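Local coordinates for protein pyridine nucleotide-disulphide oxidoreductase dimerisation region (Escherichia coli BL21, PDB 6KYY) that binds FAD as a flavoprotein disulfide reductase and probably helps the bacterium resist stress from reactive chlorine species, at residues S198-R203 / D210-I215; R206-N211 / G398-C403; P336-M341 / E408-V413; L367-A370 / R374-V377. All blocks are in the same frame, centred on the assembly; numbering follows the deposited sequence.

Interaction 1 of 4, residues S198-R203 / D210-I215; sequences SLFLPR and DNIATI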
loop_
_atom_site.group_PDB
_atom_site.type_symbol
_atom_site.label_atom_id
_atom_site.label_comp_id
_atom_site.label_asym_id
_atom_site.label_seq_id
_atom_site.Cartn_x
_atom_site.Cartn_y
_atom_site.Cartn_z
ATOM N N SER B 198 -3.845 2.512 33.177
ATOM C CA SER B 198 -4.827 1.463 33.413
ATOM C C SER B 198 -5.553 1.024 32.149
ATOM O O SER B 198 -6.425 0.150 32.225
ATOM C CB SER B 198 -5.852 1.923 34.457
ATOM O OG SER B 198 -6.103 3.312 34.351
ATOM N N LEU B 199 -5.221 1.599 30.996
ATOM C CA LEU B 199 -5.855 1.244 29.734
ATOM C C LEU B 199 -4.788 1.064 28.667
ATOM O O LEU B 199 -3.876 1.890 28.551
ATOM C CB LEU B 199 -6.870 2.308 29.303
ATOM C CG LEU B 199 -8.309 2.097 29.784
ATOM C CD1 LEU B 199 -9.294 2.804 28.869
ATOM C CD2 LEU B 199 -8.640 0.613 29.886
ATOM N N PHE B 200 -4.905 -0.013 27.896
ATOM C CA PHE B 200 -3.955 -0.312 26.832
ATOM C C PHE B 200 -4.226 0.599 25.640
ATOM O O PHE B 200 -5.329 0.586 25.082
ATOM C CB PHE B 200 -4.060 -1.783 26.436
ATOM C CG PHE B 200 -3.206 -2.161 25.263
ATOM C CD1 PHE B 200 -1.834 -1.976 25.297
ATOM C CD2 PHE B 200 -3.775 -2.712 24.127
ATOM C CE1 PHE B 200 -1.047 -2.328 24.218
ATOM C CE2 PHE B 200 -2.993 -3.066 23.044
ATOM C CZ PHE B 200 -1.627 -2.874 23.089
ATOM N N LEU B 201 -3.217 1.390 25.253
ATOM C CA LEU B 201 -3.323 2.399 24.203
ATOM C C LEU B 201 -4.470 3.354 24.518
ATOM O O LEU B 201 -5.508 3.321 23.844
ATOM C CB LEU B 201 -3.522 1.744 22.833
ATOM C CG LEU B 201 -2.338 0.955 22.268
ATOM C CD1 LEU B 201 -2.752 0.174 21.030
ATOM C CD2 LEU B 201 -1.169 1.876 21.955
ATOM N N PRO B 202 -4.319 4.220 25.525
ATOM C CA PRO B 202 -5.459 5.034 25.979
ATOM C C PRO B 202 -5.857 6.147 25.022
ATOM O O PRO B 202 -6.948 6.709 25.184
ATOM C CB PRO B 202 -4.969 5.605 27.315
ATOM C CG PRO B 202 -3.487 5.645 27.181
ATOM C CD PRO B 202 -3.098 4.485 26.307
ATOM N N ARG B 203 -5.021 6.488 24.043
ATOM C CA ARG B 203 -5.363 7.521 23.073
ATOM C C ARG B 203 -6.172 6.989 21.897
ATOM O O ARG B 203 -6.619 7.784 21.063
ATOM C CB ARG B 203 -4.093 8.201 22.551
ATOM C CG ARG B 203 -3.592 9.337 23.427
ATOM C CD ARG B 203 -2.411 10.048 22.786
ATOM N NE ARG B 203 -1.251 9.170 22.655
ATOM C CZ ARG B 203 -0.044 9.449 23.136
ATOM N NH1 ARG B 203 0.953 8.592 22.970
ATOM N NH2 ARG B 203 0.167 10.588 23.785
ATOM N N ASP B 210 -8.794 -3.141 21.965
ATOM C CA ASP B 210 -9.086 -4.538 22.265
ATOM C C ASP B 210 -8.638 -5.447 21.129
ATOM O O ASP B 210 -8.089 -6.527 21.369
ATOM C CB ASP B 210 -10.581 -4.720 22.534
ATOM C CG ASP B 210 -11.011 -4.135 23.863
ATOM O OD1 ASP B 210 -12.218 -3.858 24.029
ATOM O OD2 ASP B 210 -10.141 -3.949 24.740
ATOM N N ASN B 211 -8.859 -5.022 19.883
ATOM C CA ASN B 211 -8.443 -5.828 18.740
ATOM C C ASN B 211 -6.928 -5.981 18.695
ATOM O O ASN B 211 -6.415 -7.063 18.386
ATOM C CB ASN B 211 -8.961 -5.206 17.444
ATOM C CG ASN B 211 -9.021 -6.203 16.300
ATOM O OD1 ASN B 211 -8.062 -6.929 16.040
ATOM N ND2 ASN B 211 -10.154 -6.240 15.608
ATOM N N ILE B 212 -6.195 -4.910 19.002
ATOM C CA ILE B 212 -4.737 -4.982 18.994
ATOM C C ILE B 212 -4.242 -5.904 20.102
ATOM O O ILE B 212 -3.293 -6.675 19.909
ATOM C CB ILE B 212 -4.134 -3.571 19.114
ATOM C CG1 ILE B 212 -4.390 -2.772 17.834
ATOM C CG2 ILE B 212 -2.646 -3.643 19.404
ATOM C CD1 ILE B 212 -3.980 -1.321 17.927
ATOM N N ALA B 213 -4.886 -5.855 21.271
ATOM C CA ALA B 213 -4.455 -6.689 22.388
ATOM C C ALA B 213 -4.621 -8.171 22.076
ATOM O O ALA B 213 -3.745 -8.981 22.398
ATOM C CB ALA B 213 -5.231 -6.316 23.651
ATOM N N THR B 214 -5.738 -8.549 21.444
ATOM C CA THR B 214 -5.959 -9.960 21.137
ATOM C C THR B 214 -5.073 -10.436 19.991
ATOM O O THR B 214 -4.644 -11.596 19.986
ATOM C CB THR B 214 -7.430 -10.219 20.808
ATOM O OG1 THR B 214 -7.745 -9.664 19.526
ATOM C CG2 THR B 214 -8.335 -9.608 21.866
ATOM N N ILE B 215 -4.797 -9.570 19.011
ATOM C CA ILE B 215 -3.825 -9.919 17.978
ATOM C C ILE B 215 -2.461 -10.165 18.606
ATOM O O ILE B 215 -1.763 -11.126 18.262
ATOM C CB ILE B 215 -3.761 -8.819 16.900
ATOM C CG1 ILE B 215 -5.047 -8.790 16.075
ATOM C CG2 ILE B 215 -2.561 -9.030 15.989
ATOM C CD1 ILE B 215 -5.070 -7.692 15.031
#

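Interaction 2 of 4, residues R206-N211 / G398-C403; sequences RDIADN and GASLLC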
loop_
_atom_site.group_PDB
_atom_site.type_symbol
_atom_site.label_atom_id
_atom_site.label_comp_id
_atom_site.label_asym_id
_atom_site.label_seq_id
_atom_site.Cartn_x
_atom_site.Cartn_y
_atom_site.Cartn_z
ATOM N N ARG B 206 -11.461 1.945 22.341
ATOM C CA ARG B 206 -11.409 0.664 23.035
ATOM C C ARG B 206 -11.624 -0.502 22.079
ATOM O O ARG B 206 -11.042 -1.574 22.275
ATOM C CB ARG B 206 -12.445 0.630 24.160
ATOM C CG ARG B 206 -12.100 1.510 25.358
ATOM C CD ARG B 206 -10.714 1.199 25.907
ATOM N NE ARG B 206 -9.696 2.091 25.357
ATOM C CZ ARG B 206 -8.389 1.853 25.400
ATOM N NH1 ARG B 206 -7.931 0.750 25.974
ATOM N NH2 ARG B 206 -7.540 2.721 24.870
ATOM N N ASP B 207 -12.438 -0.312 21.037
ATOM C CA ASP B 207 -12.717 -1.410 20.114
ATOM C C ASP B 207 -11.480 -1.792 19.312
ATOM O O ASP B 207 -11.255 -2.978 19.040
ATOM C CB ASP B 207 -13.873 -1.041 19.182
ATOM C CG ASP B 207 -13.774 0.377 18.660
ATOM O OD1 ASP B 207 -14.541 1.241 19.136
ATOM O OD2 ASP B 207 -12.933 0.627 17.773
ATOM N N ILE B 208 -10.663 -0.813 18.928
ATOM C CA ILE B 208 -9.425 -1.127 18.220
ATOM C C ILE B 208 -8.289 -1.462 19.186
ATOM O O ILE B 208 -7.404 -2.250 18.841
ATOM C CB ILE B 208 -9.025 0.018 17.274
ATOM C CG1 ILE B 208 -8.902 1.343 18.029
ATOM C CG2 ILE B 208 -10.026 0.142 16.137
ATOM C CD1 ILE B 208 -8.272 2.448 17.208
ATOM N N ALA B 209 -8.291 -0.882 20.388
ATOM C CA ALA B 209 -7.315 -1.285 21.396
ATOM C C ALA B 209 -7.531 -2.733 21.815
ATOM O O ALA B 209 -6.567 -3.483 22.006
ATOM C CB ALA B 209 -7.391 -0.359 22.610
ATOM N N ASP B 210 -8.794 -3.141 21.965
ATOM C CA ASP B 210 -9.086 -4.538 22.265
ATOM C C ASP B 210 -8.638 -5.447 21.129
ATOM O O ASP B 210 -8.089 -6.527 21.369
ATOM C CB ASP B 210 -10.581 -4.720 22.534
ATOM C CG ASP B 210 -11.011 -4.135 23.863
ATOM O OD1 ASP B 210 -12.218 -3.858 24.029
ATOM O OD2 ASP B 210 -10.141 -3.949 24.740
ATOM N N ASN B 211 -8.859 -5.022 19.883
ATOM C CA ASN B 211 -8.443 -5.828 18.740
ATOM C C ASN B 211 -6.928 -5.981 18.695
ATOM O O ASN B 211 -6.415 -7.063 18.386
ATOM C CB ASN B 211 -8.961 -5.206 17.444
ATOM C CG ASN B 211 -9.021 -6.203 16.300
ATOM O OD1 ASN B 211 -8.062 -6.929 16.040
ATOM N ND2 ASN B 211 -10.154 -6.240 15.608
ATOM N N GLY B 398 -12.929 10.925 11.090
ATOM C CA GLY B 398 -11.775 10.132 11.459
ATOM C C GLY B 398 -11.914 8.724 10.926
ATOM O O GLY B 398 -12.994 8.299 10.503
ATOM N N ALA B 399 -10.794 8.005 10.955
ATOM C CA ALA B 399 -10.757 6.631 10.481
ATOM C C ALA B 399 -9.774 5.834 11.327
ATOM O O ALA B 399 -8.816 6.386 11.871
ATOM C CB ALA B 399 -10.366 6.552 9.000
ATOM N N SER B 400 -10.029 4.532 11.437
ATOM C CA SER B 400 -9.148 3.593 12.129
ATOM C C SER B 400 -8.936 2.409 11.188
ATOM O O SER B 400 -9.820 1.563 11.039
ATOM C CB SER B 400 -9.745 3.144 13.456
ATOM O OG SER B 400 -9.732 4.197 14.402
ATOM N N LEU B 401 -7.779 2.360 10.542
ATOM C CA LEU B 401 -7.477 1.336 9.548
ATOM C C LEU B 401 -6.478 0.359 10.159
ATOM O O LEU B 401 -5.269 0.604 10.148
ATOM C CB LEU B 401 -6.949 1.978 8.269
ATOM C CG LEU B 401 -7.941 2.946 7.615
ATOM C CD1 LEU B 401 -7.478 3.355 6.229
ATOM C CD2 LEU B 401 -9.334 2.335 7.551
ATOM N N LEU B 402 -6.996 -0.735 10.712
ATOM C CA LEU B 402 -6.188 -1.804 11.293
ATOM C C LEU B 402 -6.197 -2.955 10.295
ATOM O O LEU B 402 -7.020 -3.869 10.377
ATOM C CB LEU B 402 -6.740 -2.218 12.650
ATOM C CG LEU B 402 -5.929 -3.235 13.453
ATOM C CD1 LEU B 402 -4.473 -2.817 13.544
ATOM C CD2 LEU B 402 -6.523 -3.418 14.841
ATOM N N CYS B 403 -5.277 -2.904 9.339
ATOM C CA CYS B 403 -5.245 -3.882 8.265
ATOM C C CYS B 403 -3.827 -3.980 7.726
ATOM O O CYS B 403 -2.957 -3.168 8.049
ATOM C CB CYS B 403 -6.213 -3.498 7.146
ATOM S SG CYS B 403 -6.195 -1.740 6.785
#

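Interaction 3 of 4, residues P336-M341 / E408-V413; sequences PYSVFM and EMINIV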
loop_
_atom_site.group_PDB
_atom_site.type_symbol
_atom_site.label_atom_id
_atom_site.label_comp_id
_atom_site.label_asym_id
_atom_site.label_seq_id
_atom_site.Cartn_x
_atom_site.Cartn_y
_atom_site.Cartn_z
ATOM N N PRO B 336 -1.863 12.278 9.788
ATOM C CA PRO B 336 -2.000 10.832 9.971
ATOM C C PRO B 336 -0.784 10.214 10.647
ATOM O O PRO B 336 0.312 10.776 10.668
ATOM C CB PRO B 336 -2.141 10.321 8.532
ATOM C CG PRO B 336 -1.316 11.281 7.730
ATOM C CD PRO B 336 -1.342 12.617 8.452
ATOM N N TYR B 337 -1.005 9.025 11.207
ATOM C CA TYR B 337 0.066 8.257 11.825
ATOM C C TYR B 337 -0.255 6.776 11.699
ATOM O O TYR B 337 -1.395 6.388 11.432
ATOM C CB TYR B 337 0.275 8.653 13.293
ATOM C CG TYR B 337 -0.878 8.330 14.216
ATOM C CD1 TYR B 337 -1.883 9.260 14.453
ATOM C CD2 TYR B 337 -0.948 7.106 14.872
ATOM C CE1 TYR B 337 -2.935 8.972 15.303
ATOM C CE2 TYR B 337 -1.996 6.810 15.723
ATOM C CZ TYR B 337 -2.986 7.746 15.935
ATOM O OH TYR B 337 -4.030 7.455 16.782
ATOM N N SER B 338 0.767 5.946 11.898
ATOM C CA SER B 338 0.627 4.506 11.742
ATOM C C SER B 338 1.484 3.772 12.762
ATOM O O SER B 338 2.620 4.168 13.037
ATOM C CB SER B 338 1.003 4.061 10.321
ATOM O OG SER B 338 0.552 4.996 9.356
ATOM N N VAL B 339 0.929 2.694 13.312
ATOM C CA VAL B 339 1.617 1.819 14.257
ATOM C C VAL B 339 1.979 0.548 13.502
ATOM O O VAL B 339 1.096 -0.221 13.106
ATOM C CB VAL B 339 0.745 1.507 15.480
ATOM C CG1 VAL B 339 1.556 0.772 16.542
ATOM C CG2 VAL B 339 0.147 2.782 16.028
ATOM N N PHE B 340 3.276 0.316 13.310
ATOM C CA PHE B 340 3.738 -0.719 12.384
ATOM C C PHE B 340 3.842 -2.072 13.091
ATOM O O PHE B 340 4.920 -2.632 13.306
ATOM C CB PHE B 340 5.056 -0.303 11.749
ATOM C CG PHE B 340 4.896 0.734 10.681
ATOM C CD1 PHE B 340 4.805 2.075 11.008
ATOM C CD2 PHE B 340 4.810 0.365 9.349
ATOM C CE1 PHE B 340 4.648 3.033 10.027
ATOM C CE2 PHE B 340 4.652 1.317 8.362
ATOM C CZ PHE B 340 4.571 2.654 8.702
ATOM N N MET B 341 2.673 -2.600 13.443
ATOM C CA MET B 341 2.567 -3.979 13.896
ATOM C C MET B 341 2.363 -4.909 12.710
ATOM O O MET B 341 2.793 -4.618 11.589
ATOM C CB MET B 341 1.396 -4.168 14.859
ATOM C CG MET B 341 1.476 -3.437 16.167
ATOM S SD MET B 341 -0.032 -3.810 17.073
ATOM C CE MET B 341 -1.266 -3.270 15.895
ATOM N N GLU B 408 -0.561 2.732 3.683
ATOM C CA GLU B 408 -0.698 3.325 2.358
ATOM C C GLU B 408 -2.082 3.915 2.121
ATOM O O GLU B 408 -2.203 5.088 1.758
ATOM C CB GLU B 408 -0.388 2.282 1.277
ATOM C CG GLU B 408 0.906 1.512 1.497
ATOM C CD GLU B 408 2.133 2.280 1.041
ATOM O OE1 GLU B 408 1.999 3.462 0.663
ATOM O OE2 GLU B 408 3.236 1.696 1.063
ATOM N N MET B 409 -3.135 3.121 2.328
ATOM C CA MET B 409 -4.486 3.586 2.038
ATOM C C MET B 409 -4.967 4.645 3.022
ATOM O O MET B 409 -5.951 5.334 2.733
ATOM C CB MET B 409 -5.455 2.404 2.028
ATOM C CG MET B 409 -5.863 1.934 3.407
ATOM S SD MET B 409 -6.738 0.363 3.365
ATOM C CE MET B 409 -5.365 -0.747 3.626
ATOM N N ILE B 410 -4.308 4.788 4.176
ATOM C CA ILE B 410 -4.672 5.859 5.099
ATOM C C ILE B 410 -4.411 7.217 4.465
ATOM O O ILE B 410 -5.076 8.206 4.797
ATOM C CB ILE B 410 -3.920 5.697 6.437
ATOM C CG1 ILE B 410 -4.493 6.641 7.498
ATOM C CG2 ILE B 410 -2.429 5.938 6.256
ATOM C CD1 ILE B 410 -5.888 6.276 7.954
ATOM N N ASN B 411 -3.452 7.291 3.539
ATOM C CA ASN B 411 -3.225 8.523 2.798
ATOM C C ASN B 411 -4.367 8.830 1.837
ATOM O O ASN B 411 -4.545 9.993 1.460
ATOM C CB ASN B 411 -1.901 8.443 2.035
ATOM C CG ASN B 411 -0.722 8.140 2.943
ATOM O OD1 ASN B 411 -0.347 8.954 3.787
ATOM N ND2 ASN B 411 -0.128 6.965 2.769
ATOM N N ILE B 412 -5.138 7.819 1.431
ATOM C CA ILE B 412 -6.323 8.070 0.615
ATOM C C ILE B 412 -7.412 8.726 1.451
ATOM O O ILE B 412 -8.081 9.664 1.002
ATOM C CB ILE B 412 -6.826 6.763 -0.029
ATOM C CG1 ILE B 412 -5.758 6.158 -0.939
ATOM C CG2 ILE B 412 -8.106 7.012 -0.810
ATOM C CD1 ILE B 412 -6.241 4.972 -1.742
ATOM N N VAL B 413 -7.614 8.239 2.679
ATOM C CA VAL B 413 -8.630 8.814 3.554
ATOM C C VAL B 413 -8.268 10.246 3.925
ATOM O O VAL B 413 -9.130 11.133 3.946
ATOM C CB VAL B 413 -8.812 7.933 4.802
ATOM C CG1 VAL B 413 -9.830 8.550 5.748
ATOM C CG2 VAL B 413 -9.231 6.526 4.401
#

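Interaction 4 of 4, residues L367-A370 / R374-V377; sequences LPVA and RARV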
loop_
_atom_site.group_PDB
_atom_site.type_symbol
_atom_site.label_atom_id
_atom_site.label_comp_id
_atom_site.label_asym_id
_atom_site.label_seq_id
_atom_site.Cartn_x
_atom_site.Cartn_y
_atom_site.Cartn_z
ATOM N N LEU B 367 -16.223 -2.422 9.458
ATOM C CA LEU B 367 -16.038 -3.509 8.499
ATOM C C LEU B 367 -14.916 -4.419 8.971
ATOM O O LEU B 367 -13.747 -3.980 9.022
ATOM C CB LEU B 367 -15.733 -2.975 7.102
ATOM C CG LEU B 367 -15.505 -4.075 6.061
ATOM C CD1 LEU B 367 -16.726 -4.982 5.966
ATOM C CD2 LEU B 367 -15.160 -3.490 4.702
ATOM N N PRO B 368 -15.208 -5.670 9.320
ATOM C CA PRO B 368 -14.130 -6.603 9.669
ATOM C C PRO B 368 -13.233 -6.864 8.469
ATOM O O PRO B 368 -13.685 -6.899 7.323
ATOM C CB PRO B 368 -14.879 -7.870 10.098
ATOM C CG PRO B 368 -16.225 -7.759 9.456
ATOM C CD PRO B 368 -16.538 -6.294 9.402
ATOM N N VAL B 369 -11.940 -7.037 8.749
ATOM C CA VAL B 369 -10.977 -7.264 7.677
ATOM C C VAL B 369 -11.201 -8.628 7.034
ATOM O O VAL B 369 -10.909 -8.819 5.845
ATOM C CB VAL B 369 -9.545 -7.090 8.223
ATOM C CG1 VAL B 369 -8.526 -7.814 7.362
ATOM C CG2 VAL B 369 -9.201 -5.610 8.314
ATOM N N ALA B 370 -11.765 -9.579 7.783
ATOM C CA ALA B 370 -12.113 -10.879 7.221
ATOM C C ALA B 370 -13.030 -10.766 6.008
ATOM O O ALA B 370 -13.169 -11.736 5.255
ATOM C CB ALA B 370 -12.777 -11.750 8.291
ATOM N N ARG B 374 -8.702 -9.187 -0.444
ATOM C CA ARG B 374 -7.263 -9.028 -0.628
ATOM C C ARG B 374 -6.491 -9.373 0.640
ATOM O O ARG B 374 -5.344 -9.826 0.563
ATOM C CB ARG B 374 -6.946 -7.603 -1.081
ATOM C CG ARG B 374 -5.465 -7.326 -1.269
ATOM C CD ARG B 374 -4.981 -7.768 -2.644
ATOM N NE ARG B 374 -3.596 -8.240 -2.635
ATOM C CZ ARG B 374 -2.540 -7.479 -2.363
ATOM N NH1 ARG B 374 -1.323 -8.005 -2.383
ATOM N NH2 ARG B 374 -2.692 -6.195 -2.072
ATOM N N ALA B 375 -7.099 -9.171 1.812
ATOM C CA ALA B 375 -6.459 -9.596 3.051
ATOM C C ALA B 375 -6.324 -11.111 3.114
ATOM O O ALA B 375 -5.351 -11.623 3.680
ATOM C CB ALA B 375 -7.243 -9.081 4.254
ATOM N N ARG B 376 -7.285 -11.842 2.546
ATOM C CA ARG B 376 -7.145 -13.289 2.436
ATOM C C ARG B 376 -6.100 -13.670 1.395
ATOM O O ARG B 376 -5.416 -14.688 1.547
ATOM C CB ARG B 376 -8.489 -13.924 2.092
ATOM C CG ARG B 376 -8.843 -15.120 2.951
ATOM C CD ARG B 376 -10.327 -15.418 2.879
ATOM N NE ARG B 376 -11.076 -14.696 3.902
ATOM C CZ ARG B 376 -11.207 -15.106 5.159
ATOM N NH1 ARG B 376 -10.644 -16.240 5.552
ATOM N NH2 ARG B 376 -11.910 -14.385 6.022
ATOM N N VAL B 377 -5.968 -12.868 0.336
ATOM C CA VAL B 377 -4.948 -13.104 -0.677
ATOM C C VAL B 377 -3.547 -13.027 -0.079
ATOM O O VAL B 377 -2.614 -13.649 -0.600
ATOM C CB VAL B 377 -5.140 -12.099 -1.839
ATOM C CG1 VAL B 377 -3.979 -12.145 -2.820
ATOM C CG2 VAL B 377 -6.450 -12.372 -2.564
#

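Interaction 1 of 4, residues S198-R203 / D210-I215
The ring of Phe200 meets Ile212 along its edge, where CE2 of Phe200 lies 3.7 Å from CG2 of Ile212, close to the ring plane. One face of the same ring is taken by its chain neighbour, CG of Leu201 standing 3.9 Å above the plane and over the ring centre. The two segments belong to a beta-alpha-beta crossover of a Rossmann-type domain: 198-203 is the loop that leaves parallel strand 190-194, and helix 206-218, which holds 210-215, leads the chain back to the adjacent parallel strand 221-224. With CG of Phe200 swung trans to its backbone N (chi1 175°), the ring reaches across to the helix and crosses the Ile212 side chain at about a right angle. It also borders the next residue, CD2 of Phe200 lying 3.9 Å from CB of Ala213. Leu201 supplies a second apolar prong, its CD1 being 3.7 Å from CD1 of Ile212, again with the side chains crossed. Of the two branches of Ile212, CG2 mainly meets the aromatic edge, and CD1 the leucine. Val178 of helix 175-186 and Ile223 of strand 221-224 also pack on Phe200, so the ring meets that helix and the strand that follows helix 206-218. One turn of helix 206-218 carries a doubly used carbonyl: Asn211 O receives the routine bond from Ile215 N and, from the same face of its plane, a bond of 3.1 Å from Thr214 OG1, which sits above the carbonyl plane.

Interaction 2 of 4, residues R206-N211 / G398-C403
Ile208 and Leu402 are the residues whose CA atoms come nearest, 7.7 Å apart, where helix segment 206-211 runs nearly parallel to strand 398-402, at 11° and with 10.4 Å between the axes. Ile208 and Asn211 from the helix and Ser400 and Leu402 from the strand meet in this separation. Ile208 points at the strand and lays its CD1 3.6 Å from OG of Ser400, a methyl against a hydroxyl. Its other branch takes part as well, with CG2 of Ile208 lying 4.0 Å from CB of Ser400. CG1 of Ile208 lies between the backbone N and the carbonyl carbon (chi1 56°), which, with the second torsion extended, brings both CD1 and CG2 to the serine. The contact joins parts far apart in sequence: the helix comes from a Rossmann-type nucleotide-binding region, whereas the strand is an inner one of the antiparallel sheet in the dimerisation region. One turn on, Asn211 crosses the Leu402 side chain at a slant. The leucine reaches it through a single methyl, CD2 of Leu402 being 4.0 Å from CB of Asn211 and about as far from its amide carbon. Beside this contact, Asp207 forms a salt bridge with Lys386 of strand 384-390. At the helix start, NH1 of Arg206 hydrogen-bonds Phe200 O of the preceding loop, and the guanidinium carries CB of Ala209 over one face, 3.4 Å above its plane and offset toward the rim.

Interaction 3 of 4, residues P336-M341 / E408-V413
Ile410 receives two light touches from the strand 337-339 region, one on each branch. CG1 of Ile410 lies 4.5 Å from CB of Pro336, an apolar contact at the edge of van der Waals range. Its CG2 methyl approaches OG of Ser338 at 4.4 Å. CG1 extends trans to the backbone N of Ile410 (chi1 -169°), a setting that directs it at the proline. The serine hydroxyl has its polar partner in Ser346, to which it is hydrogen-bonded, so Ile410 merely borders it. Behind Ile410, the helix is kinked, and Glu408 O is gripped twice by Asn411: its backbone N and its side-chain ND2, at 3.0 Å from Glu408 O, arrive from the same face of the carbonyl, the side-chain N-H...O bond being bent, 137° at the hydrogen. Further out lies the second subunit, whose Ser437 and Met436 hydrogen-bond the Glu408 carboxylate and whose Thr432 bonds Asn411 ND2. On the strand side, Phe340, centre of an inverse gamma turn, touches FAD. Helix 406-418 lying against an antiparallel sheet and against the partner subunit is consistent with the interface of the dimerisation domain, as in other pyridine nucleotide-disulfide oxidoreductases.

Interaction 4 of 4, residues L367-A370 / R374-V377
Arg376 reaches back to Ala370 and hydrogen-bonds its backbone oxygen, NH2 of Arg376 lying 3.0 Å from Ala370 O. The bond is almost straight, 176° at the hydrogen, and uses a lone pair in the carbonyl plane. The acceptor also lies at the edge of the guanidinium and in its plane, so one hydrogen bond is made with both flat groups in favourable orientation. A bend in the arginine chain at its third torsion (chi3 -90°) turns the group round to the oxygen. The same nitrogen, NH2 of Arg376, passes 3.6 Å from CB of Ala370. Deeper in, an apolar pair makes the second link: CG1 of Val369 meets CB of Ala375 at 3.6 Å. That methyl of the valine is trans to the backbone N (chi1 158°), while Ala375 turns its CB toward it. The strand end and the short helix are thus joined by a methyl pair on the buried side and an arginine-to-carbonyl bond nearer the surface. Phe84 of the second subunit receives a cation-pi contact from Arg376, so the guanidinium works within the chain and across the dimer. The 3-10 turn at 369-370 follows strand 362-368, outermost in the antiparallel sheet within this chain, and the chain then enters short helix 373-377, with Val369 packed on Cys403 just past strand 396-402 and Leu367 against helix 439-443.

Helix 206-218 is common to interactions 1 and 2, whose centres are 9 Å apart; Arg206 NH1 probably hydrogen-bonds Phe200 O (2.8 Å), joining the loop of the first to the helix start of the second. Strand 396-402 and the following helix 406-418 link interactions 2 and 3 through Leu401, which packs on Met409 and Ile410. Interaction 4 meets the same sheet through Val369 and Leu402, but stays about 8 Å from interaction 3 at the nearest atoms. Interactions 3 and 4 both touch the second subunit. The Ser338 side chain is about 7 Å from the bound FAD, and the Arg376 side chain about 11 Å from that of His433, the probable proton acceptor.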